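Local atomic coordinates of type IV pilus assembly protein PilF (Pseudomonas aeruginosa, PDB entry 2HO1), a protein that is needed for type IV pilus formation, interacting with PilQ so that it reaches the outer membrane and assembles into dodecameric secretins. Residues Q159-F164 against L179-L184. Residues are numbered along the deposited sequence; the frame is centred on the assembly and turned at random.
Sequences QAKEYF and LEMADL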
loop_
_atom_site.group_PDB
_atom_site.type_symbol
_atom_site.label_atom_id
_atom_site.label_comp_id
_atom_site.label_asym_id
_atom_site.label_seq_id
_atom_site.Cartn_x
_atom_site.Cartn_y
_atom_site.Cartn_z
ATOM N N GLN A 159 13.552 1.215 -2.007
ATOM C CA GLN A 159 12.169 1.099 -1.619
ATOM C C GLN A 159 12.091 0.636 -0.147
ATOM O O GLN A 159 11.281 1.137 0.625
ATOM C CB GLN A 159 11.482 0.081 -2.520
ATOM C CG GLN A 159 10.031 -0.085 -2.240
ATOM C CD GLN A 159 9.394 -1.037 -3.214
ATOM O OE1 GLN A 159 9.147 -2.220 -2.896
ATOM N NE2 GLN A 159 9.130 -0.535 -4.425
ATOM N N ALA A 160 12.940 -0.319 0.225
ATOM C CA ALA A 160 12.966 -0.818 1.593
ATOM C C ALA A 160 13.226 0.364 2.537
ATOM O O ALA A 160 12.567 0.521 3.580
ATOM C CB ALA A 160 14.090 -1.883 1.753
ATOM N N LYS A 161 14.177 1.199 2.132
ATOM C CA LYS A 161 14.574 2.355 2.918
ATOM C C LYS A 161 13.393 3.263 3.195
ATOM O O LYS A 161 13.203 3.707 4.347
ATOM C CB LYS A 161 15.691 3.114 2.186
ATOM C CG LYS A 161 16.269 4.299 2.913
ATOM C CD LYS A 161 17.289 4.950 1.991
ATOM C CE LYS A 161 17.743 6.334 2.443
ATOM N NZ LYS A 161 18.580 6.937 1.344
ATOM N N GLU A 162 12.599 3.554 2.161
ATOM C CA GLU A 162 11.427 4.409 2.354
ATOM C C GLU A 162 10.438 3.770 3.336
ATOM O O GLU A 162 9.858 4.459 4.163
ATOM C CB GLU A 162 10.749 4.750 1.010
ATOM C CG GLU A 162 11.619 5.685 0.176
ATOM C CD GLU A 162 10.941 6.291 -1.054
ATOM O OE1 GLU A 162 9.758 6.724 -0.987
ATOM O OE2 GLU A 162 11.628 6.360 -2.099
ATOM N N TYR A 163 10.260 2.456 3.269
ATOM C CA TYR A 163 9.355 1.807 4.189
ATOM C C TYR A 163 9.926 1.878 5.597
ATOM O O TYR A 163 9.204 2.186 6.540
ATOM C CB TYR A 163 9.088 0.360 3.768
ATOM C CG TYR A 163 8.061 0.251 2.636
ATOM C CD1 TYR A 163 6.807 0.888 2.729
ATOM C CD2 TYR A 163 8.332 -0.503 1.490
ATOM C CE1 TYR A 163 5.847 0.770 1.699
ATOM C CE2 TYR A 163 7.391 -0.625 0.476
ATOM C CZ TYR A 163 6.164 0.001 0.580
ATOM O OH TYR A 163 5.245 -0.185 -0.404
ATOM N N PHE A 164 11.221 1.614 5.746
ATOM C CA PHE A 164 11.847 1.704 7.060
ATOM C C PHE A 164 11.727 3.112 7.668
ATOM O O PHE A 164 11.484 3.245 8.865
ATOM C CB PHE A 164 13.315 1.258 6.995
ATOM C CG PHE A 164 13.481 -0.234 6.762
ATOM C CD1 PHE A 164 12.657 -1.145 7.419
ATOM C CD2 PHE A 164 14.457 -0.720 5.892
ATOM C CE1 PHE A 164 12.807 -2.513 7.203
ATOM C CE2 PHE A 164 14.613 -2.071 5.672
ATOM C CZ PHE A 164 13.794 -2.972 6.321
ATOM N N LEU A 179 18.872 -0.517 12.684
ATOM C CA LEU A 179 19.985 -1.323 12.174
ATOM C C LEU A 179 19.859 -1.548 10.677
ATOM O O LEU A 179 20.854 -1.464 9.955
ATOM C CB LEU A 179 20.058 -2.682 12.899
ATOM C CG LEU A 179 21.055 -3.695 12.330
ATOM C CD1 LEU A 179 22.481 -3.243 12.595
ATOM C CD2 LEU A 179 20.791 -5.048 12.992
ATOM N N GLU A 180 18.637 -1.824 10.201
ATOM C CA GLU A 180 18.446 -2.035 8.767
ATOM C C GLU A 180 18.743 -0.729 8.040
ATOM O O GLU A 180 19.321 -0.742 6.961
ATOM C CB GLU A 180 17.024 -2.503 8.453
ATOM C CG GLU A 180 16.656 -3.867 9.010
ATOM C CD GLU A 180 17.597 -4.977 8.550
ATOM O OE1 GLU A 180 18.034 -4.964 7.391
ATOM O OE2 GLU A 180 17.894 -5.874 9.357
HETATM N N MSE A 181 18.377 0.404 8.641
HETATM C CA MSE A 181 18.667 1.705 8.025
HETATM C C MSE A 181 20.176 1.905 7.959
HETATM O O MSE A 181 20.721 2.280 6.915
HETATM C CB MSE A 181 18.041 2.864 8.821
HETATM C CG MSE A 181 16.536 3.083 8.616
HETATM SE SE MSE A 181 16.064 3.571 6.797
HETATM C CE MSE A 181 17.186 5.091 6.548
ATOM N N ALA A 182 20.857 1.667 9.078
ATOM C CA ALA A 182 22.319 1.828 9.117
ATOM C C ALA A 182 22.983 0.985 8.023
ATOM O O ALA A 182 23.886 1.456 7.304
ATOM C CB ALA A 182 22.871 1.413 10.510
ATOM N N ASP A 183 22.541 -0.260 7.885
ATOM C CA ASP A 183 23.134 -1.120 6.877
ATOM C C ASP A 183 22.920 -0.558 5.473
ATOM O O ASP A 183 23.844 -0.527 4.654
ATOM C CB ASP A 183 22.563 -2.536 6.994
ATOM C CG ASP A 183 23.416 -3.578 6.267
ATOM O OD1 ASP A 183 24.672 -3.466 6.293
ATOM O OD2 ASP A 183 22.835 -4.519 5.679
ATOM N N LEU A 184 21.702 -0.102 5.188
ATOM C CA LEU A 184 21.424 0.438 3.865
ATOM C C LEU A 184 22.256 1.665 3.591
ATOM O O LEU A 184 22.889 1.762 2.549
ATOM C CB LEU A 184 19.946 0.782 3.727
ATOM C CG LEU A 184 19.041 -0.440 3.685
ATOM C CD1 LEU A 184 17.592 0.007 3.787
ATOM C CD2 LEU A 184 19.298 -1.213 2.417
#
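F164 reaches from helix 157-170 into the side of helix 175-187, where it meets E180, M181 and L184. This is the joint between two consecutive tetratricopeptide (TPR) repeats: residues 159-164 are assigned to TPR 4 and residues 179-184 to TPR 5, on neighbouring helices. The axes of the two short segments run roughly antiparallel, at 145°, and approach to 10.0 Å. No hydrogen bond crosses between the two segments, and apolar packing carries the contact. E180 lays its CB over one face of the F164 ring, 4.0 Å from the centroid and displaced toward the rim on the CE2 and CZ side, a CH-pi contact. Beyond CB the glutamate chain bends, and its carboxylate forms a salt bridge with R210 of helix 209-221. L184 comes at the ring from a different direction: its CD1 sits at the edge, in the ring plane, 3.8 Å from F164 CD2. The same methyl also rests on the backbone at K161 CA, at 3.9 Å. M181, a selenomethionine in this crystal, packs against the root of the phenylalanine side chain rather than its ring. Its chain is folded at both chi2 and chi3 (-55° at the latter), which brings SE within 3.6 Å of F164 CB and turns the terminal methyl toward K161. M181 also touches E165 and L168 of helix 157-170 and Y197 on helix 191-202. The extended K161 chain crosses it at about a right angle, and there M181 CE meets K161 CG at 3.8 Å.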